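Local coordinates for protein glycoside Hydrolase (Bacteroides uniformis, PDB 5T99) that probably hydrolyses beta-galactosidic linkages of agarose-derived sugars, as a family 2 glycoside hydrolase of a gut symbiont, at residues H126-G129 and Y130-F133; D395-S398 and L399-D403; W530-P533 and P534-F538; E537-F540 and Q541-P545. All coordinates share one frame; numbering follows the deposited sequence.

Interaction 1: H126-G129 and Y130-F133; sequences HPYG and YTGF
The CB and CG of His126 lie over the rim of the Phe133 ring, the two ring planes near parallel (19° apart) but slid past each other so that the rings barely overlap. The closest approach is CG of His126 to CD2 of Phe133, 3.5 Å, and the CB of His126 sits over the Phe133 face, 3.9 Å from its centroid, as a CH-pi contact. The CG of Phe133 stands between the backbone N and the carbonyl carbon (chi1 63°), which sets its ring beside the histidine. Beyond this pair, the imidazole turns its NE2 edge to Thr131: NE2 of His126 donates to OG1 of Thr131 at 2.9 Å, with the oxygen almost exactly in the ring plane, although the N-H is somewhat bent. The same hydroxyl is hydrogen-bonded to Asp395, so it links the imidazole to the carboxylate, and this chain probably fixes the rotation of His126. On the far side of Thr131, the ring of Tyr130 directs its edge at the face of Tyr128 in an offset edge-to-face pair, centroids 5.5 Å apart and planes at 68°. CD2 of Tyr130 meets CE1 of Tyr128 at 3.7 Å. The hydroxyl of Tyr128 is held by the carbonyl of Ala371, while Tyr130 meets His316 edge-to-face. The residues span the connection from the end of strand 121-126 to the start of strand 133-136, crossing between the two antiparallel sheets of the beta-sandwich characteristic of the family 2 sugar-binding domain.

Interaction 2: D395-S398 and L399-D403; sequences DLTS and LIMRD
Leu399, Ser398 and Leu396 carry most of this contact, in which one helical turn meets the next. The CB of Leu399 rests over the preceding turn, 3.5 Å from the carbonyl O of Leu396, and its CD2 branch touches CD1 of Leu396 at 4.2 Å. That same CD1 of Leu396 also reaches CD1 of Ile400 at 4.0 Å, the side chains crossing at a slant. With its CG anti to the backbone N (chi1 179°), Leu396 extends toward Leu434 and Ile437 of helix 427-441. All this belongs to helix 388-403, which connects strands 366-370 and 409-416 in a beta-alpha-beta unit of the alpha/beta barrel. Ser398 contributes through its backbone: its O accepts from N of Arg402 at 3.0 Å, one of four successive i to i+4 bonds. Arg402 then grips the carboxylate of Asp403 side-on. NE of Arg402 reaches OD1 of Asp403 at 2.8 Å, tilted out of both planes, whereas NH2 of Arg402 meets the syn lone pair of OD2 of Asp403 at 3.0 Å, nearly straight at 173°. NH2 is also bonded to the carbonyl of Pro352. A leucine in place of Arg402 would probably leave the buried Asp403 carboxylate, already near Asp369, without its countercharge. Thr397 and Met401 run alongside each other, CG2 of Thr397 to CG of Met401 3.9 Å.

Interaction 3: W530-P533 and P534-F538; sequences WAYP and PDIEF. With GIF (D-galacto-isofagomine), chain C.
The ring of Tyr532 has the carboxylate oxygen OE1 of Glu537 at its edge, near the ring plane, while CG2 of Ile536 comes up obliquely, 3.7 Å from CD1 of Tyr532. One face of the Phe538 ring is covered off-centre by the carbonyl O of Pro534. The indole of Trp530 turns its NE1 edge to the ligand: NE1 donates to the hydroxymethyl oxygen, atom O, of the bound galacto-isofagomine at 3.0 Å, and that oxygen lies in the ring plane. Glu494, His349, Ser497 and Arg161 hold the inhibitor by further hydrogen bonds.

Tyr532 points its ring at the helix because its CG stands between the backbone N and the carbonyl carbon (chi1 47°). Its OH donates to OE1 of Glu537 over a short 2.6 Å, arriving nearly along the C-O bond direction, with ring and carboxylate planes 36° apart. Glu537 bends at chi2 (63°) to bring its carboxylate back to this hydroxyl. In the backbone, N of Ile536 bonds to O of Pro533 at 3.1 Å from above the carbonyl plane, as the chain turns into helix 534-543. The CD of Pro533 packs on CG1 of Ile536. Since the second carboxylate oxygen of Glu537 bonds to Tyr478, two tyrosine hydroxyls serve this buried acid, an arrangement consistent with its negative charge being stabilised away from solvent.

Interaction 4: E537-F540 and Q541-P545; sequences EFHF and QEMNP
The closing turns of helix 534-543, a helix between barrel strands 490-495 and 549-552, are tied together here by side chains as well as backbone. Four residues on from Glu537, Gln541 meets it twice: its backbone N bonds to O of Glu537 at 2.7 Å, and its amide NE2 donates to OE2 of the carboxylate at 3.0 Å. This second bond takes the anti lone pair of OE2, with the carboxylate and amide planes 48° apart. Gln541 achieves it by bending at chi2 (-75°), which keeps the chain close to its own helix. One turn further, the helix end is met by Asn544, whose ND2 lies in the carbonyl plane of Phe540 and gives a lone pair of that O a bond of 2.9 Å. The Phe540 ring is overlain across its centre by ND1 of His539, at 4.0 Å above its plane. Glu542, its CB beside O of Phe538, extends outward to a salt bridge with Lys674. An alanine at Gln541 would probably deprive OE2 of Glu537 of its amide donor and set the carboxylate freer to turn. The amide thus adds a second bond to OE2, which is also hydrogen-bonded to Tyr478; it probably helps to fix the rotation of the buried acid and is likely to help stabilise a negative charge there, beside strand 549-552.

How the interactions relate
Along the chain the contacts run in order from 1 to 4, forming two pairs. Interactions 1 and 2, centres 11 Å apart, belong to different domains, the sugar-binding domain and the TIM barrel, but touch: the loop of the former sits on helix 388-403, with OG1 of Thr131 probably hydrogen-bonded to OD1 of Asp395 at 2.6 Å. Interactions 3 and 4, centres 10 Å apart, share Glu537 and Phe538; interaction 3 begins in the loop that carries the inhibitor-binding Trp530, and interaction 4 continues down helix 534-543. Between the pairs the centres lie about 34 to 38 Å apart without touching, so they occupy separate regions, one at the junction of domain and barrel, the other on a barrel helix.

Interaction 1: H126-G129 and Y130-F133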
loop_
_atom_site.group_PDB
_atom_site.type_symbol
_atom_site.label_atom_id
_atom_site.label_comp_id
_atom_site.label_asym_id
_atom_site.label_seq_id
_atom_site.Cartn_x
_atom_site.Cartn_y
_atom_site.Cartn_z
ATOM N N HIS A 126 0.908 21.329 -10.667
ATOM C CA HIS A 126 1.072 19.879 -10.775
ATOM C C HIS A 126 -0.270 19.138 -10.783
ATOM O O HIS A 126 -0.918 19.016 -9.740
ATOM C CB HIS A 126 1.967 19.380 -9.631
ATOM C CG HIS A 126 2.475 17.995 -9.840
ATOM N ND1 HIS A 126 3.640 17.726 -10.523
ATOM C CD2 HIS A 126 1.951 16.797 -9.500
ATOM C CE1 HIS A 126 3.821 16.419 -10.579
ATOM N NE2 HIS A 126 2.811 15.832 -9.961
ATOM N N PRO A 127 -0.696 18.641 -11.962
ATOM C CA PRO A 127 -2.003 17.982 -12.018
ATOM C C PRO A 127 -2.094 16.597 -11.350
ATOM O O PRO A 127 -3.080 16.338 -10.678
ATOM C CB PRO A 127 -2.301 17.897 -13.528
ATOM C CG PRO A 127 -0.993 18.051 -14.212
ATOM C CD PRO A 127 -0.103 18.827 -13.305
ATOM N N TYR A 128 -1.101 15.723 -11.537
ATOM C CA TYR A 128 -1.222 14.307 -11.131
ATOM C C TYR A 128 -0.922 14.116 -9.646
ATOM O O TYR A 128 0.185 14.381 -9.185
ATOM C CB TYR A 128 -0.296 13.438 -11.972
ATOM C CG TYR A 128 -0.550 11.938 -11.924
ATOM C CD1 TYR A 128 -1.843 11.413 -12.003
ATOM C CD2 TYR A 128 0.520 11.032 -11.850
ATOM C CE1 TYR A 128 -2.067 10.044 -11.979
ATOM C CE2 TYR A 128 0.303 9.663 -11.824
ATOM C CZ TYR A 128 -0.992 9.173 -11.894
ATOM O OH TYR A 128 -1.228 7.822 -11.881
ATOM N N GLY A 129 -1.902 13.636 -8.896
ATOM C CA GLY A 129 -1.785 13.616 -7.445
ATOM C C GLY A 129 -0.896 12.564 -6.809
ATOM O O GLY A 129 -0.648 12.636 -5.604
ATOM N N TYR A 130 -0.413 11.604 -7.602
ATOM C CA TYR A 130 0.382 10.496 -7.101
ATOM C C TYR A 130 1.891 10.640 -7.289
ATOM O O TYR A 130 2.648 9.904 -6.655
ATOM C CB TYR A 130 -0.077 9.208 -7.764
ATOM C CG TYR A 130 -1.515 8.847 -7.470
ATOM C CD1 TYR A 130 -1.880 8.316 -6.236
ATOM C CD2 TYR A 130 -2.508 9.027 -8.427
ATOM C CE1 TYR A 130 -3.204 7.987 -5.963
ATOM C CE2 TYR A 130 -3.825 8.695 -8.169
ATOM C CZ TYR A 130 -4.175 8.170 -6.940
ATOM O OH TYR A 130 -5.488 7.826 -6.681
ATOM N N THR A 131 2.328 11.539 -8.173
ATOM C CA THR A 131 3.741 11.888 -8.286
ATOM C C THR A 131 4.020 13.112 -7.442
ATOM O O THR A 131 3.153 13.986 -7.275
ATOM C CB THR A 131 4.167 12.163 -9.743
ATOM O OG1 THR A 131 3.234 13.042 -10.374
ATOM C CG2 THR A 131 4.222 10.864 -10.526
ATOM N N GLY A 132 5.226 13.173 -6.894
ATOM C CA GLY A 132 5.634 14.310 -6.088
ATOM C C GLY A 132 6.180 15.406 -6.968
ATOM O O GLY A 132 6.418 15.190 -8.161
ATOM N N PHE A 133 6.355 16.587 -6.383
ATOM C CA PHE A 133 6.960 17.730 -7.069
ATOM C C PHE A 133 7.698 18.624 -6.073
ATOM O O PHE A 133 7.539 18.505 -4.854
ATOM C CB PHE A 133 5.905 18.531 -7.863
ATOM C CG PHE A 133 4.829 19.159 -7.009
ATOM C CD1 PHE A 133 4.941 20.485 -6.586
ATOM C CD2 PHE A 133 3.706 18.427 -6.628
ATOM C CE1 PHE A 133 3.954 21.067 -5.804
ATOM C CE2 PHE A 133 2.720 19.002 -5.847
ATOM C CZ PHE A 133 2.840 20.325 -5.435
#

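Interaction 2: D395-S398 and L399-D403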
loop_
_atom_site.group_PDB
_atom_site.type_symbol
_atom_site.label_atom_id
_atom_site.label_comp_id
_atom_site.label_asym_id
_atom_site.label_seq_id
_atom_site.Cartn_x
_atom_site.Cartn_y
_atom_site.Cartn_z
ATOM N N ASP A 395 6.062 12.491 -15.468
ATOM C CA ASP A 395 5.562 11.697 -14.345
ATOM C C ASP A 395 6.210 10.316 -14.233
ATOM O O ASP A 395 6.533 9.879 -13.128
ATOM C CB ASP A 395 4.026 11.590 -14.358
ATOM C CG ASP A 395 3.351 12.857 -13.862
ATOM O OD1 ASP A 395 3.881 13.464 -12.895
ATOM O OD2 ASP A 395 2.300 13.249 -14.442
ATOM N N LEU A 396 6.398 9.636 -15.356
ATOM C CA LEU A 396 7.038 8.333 -15.313
ATOM C C LEU A 396 8.518 8.484 -14.943
ATOM O O LEU A 396 9.057 7.678 -14.170
ATOM C CB LEU A 396 6.887 7.592 -16.631
ATOM C CG LEU A 396 7.544 6.214 -16.695
ATOM C CD1 LEU A 396 6.979 5.285 -15.635
ATOM C CD2 LEU A 396 7.344 5.626 -18.070
ATOM N N THR A 397 9.165 9.509 -15.496
ATOM C CA THR A 397 10.520 9.838 -15.111
ATOM C C THR A 397 10.591 10.124 -13.608
ATOM O O THR A 397 11.452 9.581 -12.920
ATOM C CB THR A 397 11.091 11.010 -15.932
ATOM O OG1 THR A 397 11.205 10.607 -17.302
ATOM C CG2 THR A 397 12.491 11.453 -15.408
ATOM N N SER A 398 9.665 10.933 -13.105
ATOM C CA SER A 398 9.623 11.267 -11.668
ATOM C C SER A 398 9.440 10.035 -10.777
ATOM O O SER A 398 10.072 9.933 -9.727
ATOM C CB SER A 398 8.517 12.284 -11.375
ATOM O OG SER A 398 8.495 12.587 -9.998
ATOM N N LEU A 399 8.592 9.102 -11.204
ATOM C CA LEU A 399 8.388 7.852 -10.482
ATOM C C LEU A 399 9.683 7.019 -10.390
ATOM O O LEU A 399 10.062 6.543 -9.323
ATOM C CB LEU A 399 7.292 7.028 -11.167
ATOM C CG LEU A 399 7.099 5.585 -10.689
ATOM C CD1 LEU A 399 6.644 5.591 -9.234
ATOM C CD2 LEU A 399 6.129 4.834 -11.590
ATOM N N ILE A 400 10.339 6.819 -11.523
ATOM C CA ILE A 400 11.524 5.964 -11.568
ATOM C C ILE A 400 12.691 6.609 -10.804
ATOM O O ILE A 400 13.396 5.922 -10.073
ATOM C CB ILE A 400 11.882 5.602 -13.019
ATOM C CG1 ILE A 400 10.791 4.686 -13.586
ATOM C CG2 ILE A 400 13.246 4.921 -13.101
ATOM C CD1 ILE A 400 10.844 4.512 -15.083
ATOM N N MET A 401 12.847 7.923 -10.940
ATOM C CA MET A 401 13.876 8.660 -10.205
ATOM C C MET A 401 13.657 8.575 -8.683
ATOM O O MET A 401 14.615 8.412 -7.917
ATOM C CB MET A 401 13.901 10.131 -10.637
ATOM C CG MET A 401 14.303 10.379 -12.082
ATOM S SD MET A 401 16.035 10.060 -12.374
ATOM C CE MET A 401 16.704 11.616 -11.768
ATOM N N ARG A 402 12.394 8.660 -8.266
ATOM C CA ARG A 402 12.013 8.554 -6.857
ATOM C C ARG A 402 12.260 7.158 -6.296
ATOM O O ARG A 402 12.773 7.034 -5.180
ATOM C CB ARG A 402 10.520 8.907 -6.685
ATOM C CG ARG A 402 10.038 9.128 -5.255
ATOM C CD ARG A 402 8.513 9.240 -5.151
ATOM N NE ARG A 402 7.870 7.944 -5.332
ATOM C CZ ARG A 402 6.611 7.639 -5.006
ATOM N NH1 ARG A 402 5.778 8.541 -4.465
ATOM N NH2 ARG A 402 6.178 6.399 -5.215
ATOM N N ASP A 403 11.893 6.121 -7.056
ATOM C CA ASP A 403 11.817 4.759 -6.507
ATOM C C ASP A 403 12.907 3.762 -6.930
ATOM O O ASP A 403 12.913 2.642 -6.435
ATOM C CB ASP A 403 10.443 4.139 -6.814
ATOM C CG ASP A 403 9.303 4.884 -6.161
ATOM O OD1 ASP A 403 9.580 5.790 -5.339
ATOM O OD2 ASP A 403 8.128 4.564 -6.476
#

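Interaction 3: W530-P533 and P534-F538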
loop_
_atom_site.group_PDB
_atom_site.type_symbol
_atom_site.label_atom_id
_atom_site.label_comp_id
_atom_site.label_asym_id
_atom_site.label_seq_id
_atom_site.Cartn_x
_atom_site.Cartn_y
_atom_site.Cartn_z
ATOM N N TRP A 530 -16.417 -10.927 -15.013
ATOM C CA TRP A 530 -15.062 -11.460 -15.250
ATOM C C TRP A 530 -14.475 -12.169 -14.024
ATOM O O TRP A 530 -13.375 -12.721 -14.094
ATOM C CB TRP A 530 -14.113 -10.324 -15.665
ATOM C CG TRP A 530 -14.102 -9.178 -14.692
ATOM C CD1 TRP A 530 -13.301 -9.034 -13.583
ATOM C CD2 TRP A 530 -14.961 -8.026 -14.718
ATOM N NE1 TRP A 530 -13.602 -7.857 -12.931
ATOM C CE2 TRP A 530 -14.613 -7.219 -13.604
ATOM C CE3 TRP A 530 -15.988 -7.593 -15.584
ATOM C CZ2 TRP A 530 -15.251 -5.995 -13.332
ATOM C CZ3 TRP A 530 -16.638 -6.384 -15.307
ATOM C CH2 TRP A 530 -16.264 -5.599 -14.185
ATOM N N ALA A 531 -15.191 -12.142 -12.903
ATOM C CA ALA A 531 -14.669 -12.657 -11.660
ATOM C C ALA A 531 -14.762 -14.171 -11.596
ATOM O O ALA A 531 -15.417 -14.810 -12.419
ATOM C CB ALA A 531 -15.389 -12.028 -10.478
ATOM N N TYR A 532 -14.075 -14.731 -10.610
ATOM C CA TYR A 532 -14.099 -16.164 -10.351
ATOM C C TYR A 532 -13.494 -16.422 -8.976
ATOM O O TYR A 532 -12.703 -15.607 -8.497
ATOM C CB TYR A 532 -13.320 -16.933 -11.431
ATOM C CG TYR A 532 -11.960 -16.348 -11.746
ATOM C CD1 TYR A 532 -10.834 -16.734 -11.023
ATOM C CD2 TYR A 532 -11.798 -15.406 -12.756
ATOM C CE1 TYR A 532 -9.588 -16.204 -11.297
ATOM C CE2 TYR A 532 -10.546 -14.865 -13.042
ATOM C CZ TYR A 532 -9.440 -15.270 -12.301
ATOM O OH TYR A 532 -8.189 -14.752 -12.543
ATOM N N PRO A 533 -13.847 -17.552 -8.335
ATOM C CA PRO A 533 -13.303 -17.800 -6.995
ATOM C C PRO A 533 -11.796 -18.069 -7.024
ATOM O O PRO A 533 -11.285 -18.482 -8.050
ATOM C CB PRO A 533 -14.058 -19.055 -6.516
ATOM C CG PRO A 533 -15.150 -19.278 -7.500
ATOM C CD PRO A 533 -14.693 -18.666 -8.791
ATOM N N PRO A 534 -11.095 -17.850 -5.899
ATOM C CA PRO A 534 -9.651 -18.125 -5.818
ATOM C C PRO A 534 -9.229 -19.531 -6.268
ATOM O O PRO A 534 -8.123 -19.698 -6.812
ATOM C CB PRO A 534 -9.344 -17.927 -4.329
ATOM C CG PRO A 534 -10.341 -16.919 -3.879
ATOM C CD PRO A 534 -11.594 -17.199 -4.669
ATOM N N ASP A 535 -10.104 -20.511 -6.042
ATOM C CA ASP A 535 -9.853 -21.922 -6.396
ATOM C C ASP A 535 -9.493 -22.069 -7.887
ATOM O O ASP A 535 -8.650 -22.894 -8.250
ATOM C CB ASP A 535 -11.085 -22.821 -6.098
ATOM C CG ASP A 535 -11.750 -22.527 -4.744
ATOM O OD1 ASP A 535 -12.068 -23.475 -3.983
ATOM O OD2 ASP A 535 -11.987 -21.338 -4.452
ATOM N N ILE A 536 -10.156 -21.273 -8.732
ATOM C CA ILE A 536 -9.934 -21.279 -10.183
ATOM C C ILE A 536 -8.521 -20.786 -10.526
ATOM O O ILE A 536 -7.851 -21.383 -11.377
ATOM C CB ILE A 536 -11.012 -20.430 -10.926
ATOM C CG1 ILE A 536 -12.393 -21.095 -10.837
ATOM C CG2 ILE A 536 -10.642 -20.170 -12.386
ATOM C CD1 ILE A 536 -12.534 -22.378 -11.641
ATOM N N GLU A 537 -8.064 -19.714 -9.876
ATOM C CA GLU A 537 -6.694 -19.233 -10.121
ATOM C C GLU A 537 -5.656 -20.265 -9.654
ATOM O O GLU A 537 -4.720 -20.581 -10.399
ATOM C CB GLU A 537 -6.431 -17.882 -9.461
ATOM C CG GLU A 537 -5.170 -17.180 -9.966
ATOM C CD GLU A 537 -5.200 -16.817 -11.440
ATOM O OE1 GLU A 537 -6.280 -16.434 -11.952
ATOM O OE2 GLU A 537 -4.135 -16.897 -12.075
ATOM N N PHE A 538 -5.844 -20.804 -8.445
ATOM C CA PHE A 538 -4.940 -21.837 -7.911
ATOM C C PHE A 538 -4.791 -22.991 -8.894
ATOM O O PHE A 538 -3.673 -23.440 -9.169
ATOM C CB PHE A 538 -5.417 -22.404 -6.557
ATOM C CG PHE A 538 -5.569 -21.376 -5.465
ATOM C CD1 PHE A 538 -4.924 -20.130 -5.518
ATOM C CD2 PHE A 538 -6.351 -21.669 -4.365
ATOM C CE1 PHE A 538 -5.092 -19.203 -4.514
ATOM C CE2 PHE A 538 -6.517 -20.742 -3.344
ATOM C CZ PHE A 538 -5.889 -19.511 -3.415
HETATM C C GIF C . -9.199 -2.884 -12.474
HETATM N N GIF C . -9.709 -4.198 -12.832
HETATM O O GIF C . -13.080 -5.966 -10.620
HETATM C C1 GIF C . -9.465 -2.605 -11.008
HETATM O O1 GIF C . -11.759 -1.960 -11.321
HETATM C C2 GIF C . -10.919 -2.887 -10.637
HETATM O O2 GIF C . -9.161 -1.240 -10.729
HETATM C C3 GIF C . -11.325 -4.313 -10.997
HETATM C C4 GIF C . -11.063 -4.586 -12.475
HETATM C C5 GIF C . -12.798 -4.560 -10.666
#

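Interaction 4: E537-F540 and Q541-P545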
loop_
_atom_site.group_PDB
_atom_site.type_symbol
_atom_site.label_atom_id
_atom_site.label_comp_id
_atom_site.label_asym_id
_atom_site.label_seq_id
_atom_site.Cartn_x
_atom_site.Cartn_y
_atom_site.Cartn_z
ATOM N N GLU A 537 -8.064 -19.714 -9.876
ATOM C CA GLU A 537 -6.694 -19.233 -10.121
ATOM C C GLU A 537 -5.656 -20.265 -9.654
ATOM O O GLU A 537 -4.720 -20.581 -10.399
ATOM C CB GLU A 537 -6.431 -17.882 -9.461
ATOM C CG GLU A 537 -5.170 -17.180 -9.966
ATOM C CD GLU A 537 -5.200 -16.817 -11.440
ATOM O OE1 GLU A 537 -6.280 -16.434 -11.952
ATOM O OE2 GLU A 537 -4.135 -16.897 -12.075
ATOM N N PHE A 538 -5.844 -20.804 -8.445
ATOM C CA PHE A 538 -4.940 -21.837 -7.911
ATOM C C PHE A 538 -4.791 -22.991 -8.894
ATOM O O PHE A 538 -3.673 -23.440 -9.169
ATOM C CB PHE A 538 -5.417 -22.404 -6.557
ATOM C CG PHE A 538 -5.569 -21.376 -5.465
ATOM C CD1 PHE A 538 -4.924 -20.130 -5.518
ATOM C CD2 PHE A 538 -6.351 -21.669 -4.365
ATOM C CE1 PHE A 538 -5.092 -19.203 -4.514
ATOM C CE2 PHE A 538 -6.517 -20.742 -3.344
ATOM C CZ PHE A 538 -5.889 -19.511 -3.415
ATOM N N HIS A 539 -5.929 -23.451 -9.413
ATOM C CA HIS A 539 -5.960 -24.533 -10.377
ATOM C C HIS A 539 -5.120 -24.211 -11.612
ATOM O O HIS A 539 -4.242 -24.993 -11.987
ATOM C CB HIS A 539 -7.404 -24.833 -10.788
ATOM C CG HIS A 539 -7.525 -25.998 -11.712
ATOM N ND1 HIS A 539 -7.911 -25.867 -13.030
ATOM C CD2 HIS A 539 -7.264 -27.310 -11.522
ATOM C CE1 HIS A 539 -7.912 -27.055 -13.603
ATOM N NE2 HIS A 539 -7.516 -27.948 -12.713
ATOM N N PHE A 540 -5.375 -23.059 -12.228
ATOM C CA PHE A 540 -4.678 -22.698 -13.468
ATOM C C PHE A 540 -3.220 -22.263 -13.236
ATOM O O PHE A 540 -2.399 -22.418 -14.142
ATOM C CB PHE A 540 -5.483 -21.676 -14.292
ATOM C CG PHE A 540 -6.682 -22.276 -15.013
ATOM C CD1 PHE A 540 -6.505 -23.100 -16.129
ATOM C CD2 PHE A 540 -7.989 -22.022 -14.586
ATOM C CE1 PHE A 540 -7.600 -23.656 -16.799
ATOM C CE2 PHE A 540 -9.089 -22.574 -15.257
ATOM C CZ PHE A 540 -8.894 -23.393 -16.360
ATOM N N GLN A 541 -2.885 -21.761 -12.038
ATOM C CA GLN A 541 -1.475 -21.531 -11.660
ATOM C C GLN A 541 -0.699 -22.842 -11.580
ATOM O O GLN A 541 0.449 -22.905 -12.037
ATOM C CB GLN A 541 -1.328 -20.776 -10.331
ATOM C CG GLN A 541 -1.730 -19.310 -10.389
ATOM C CD GLN A 541 -0.734 -18.379 -11.097
ATOM O OE1 GLN A 541 0.466 -18.666 -11.224
ATOM N NE2 GLN A 541 -1.242 -17.233 -11.541
ATOM N N GLU A 542 -1.308 -23.879 -11.000
ATOM C CA GLU A 542 -0.660 -25.200 -10.917
ATOM C C GLU A 542 -0.466 -25.840 -12.287
ATOM O O GLU A 542 0.573 -26.433 -12.528
ATOM C CB GLU A 542 -1.420 -26.152 -9.992
ATOM C CG GLU A 542 -1.298 -25.761 -8.525
ATOM C CD GLU A 542 -2.189 -26.578 -7.598
ATOM O OE1 GLU A 542 -2.529 -27.740 -7.965
ATOM O OE2 GLU A 542 -2.538 -26.054 -6.502
ATOM N N MET A 543 -1.443 -25.710 -13.179
ATOM C CA MET A 543 -1.326 -26.282 -14.524
ATOM C C MET A 543 -0.408 -25.489 -15.469
ATOM O O MET A 543 -0.055 -25.994 -16.539
ATOM C CB MET A 543 -2.715 -26.443 -15.154
ATOM C CG MET A 543 -3.625 -27.428 -14.420
ATOM S SD MET A 543 -2.785 -28.938 -13.910
ATOM C CE MET A 543 -2.302 -29.619 -15.495
ATOM N N ASN A 544 -0.034 -24.263 -15.089
ATOM C CA ASN A 544 0.824 -23.401 -15.919
ATOM C C ASN A 544 2.007 -22.859 -15.087
ATOM O O ASN A 544 2.036 -21.670 -14.733
ATOM C CB ASN A 544 -0.012 -22.269 -16.535
ATOM C CG ASN A 544 -1.083 -22.782 -17.505
ATOM O OD1 ASN A 544 -0.789 -23.128 -18.655
ATOM N ND2 ASN A 544 -2.332 -22.829 -17.044
ATOM N N PRO A 545 3.004 -23.730 -14.793
ATOM C CA PRO A 545 4.168 -23.366 -13.956
ATOM C C PRO A 545 5.036 -22.191 -14.448
ATOM O O PRO A 545 5.743 -21.590 -13.644
ATOM C CB PRO A 545 5.011 -24.653 -13.921
ATOM C CG PRO A 545 4.537 -25.484 -15.057
ATOM C CD PRO A 545 3.104 -25.119 -15.294
#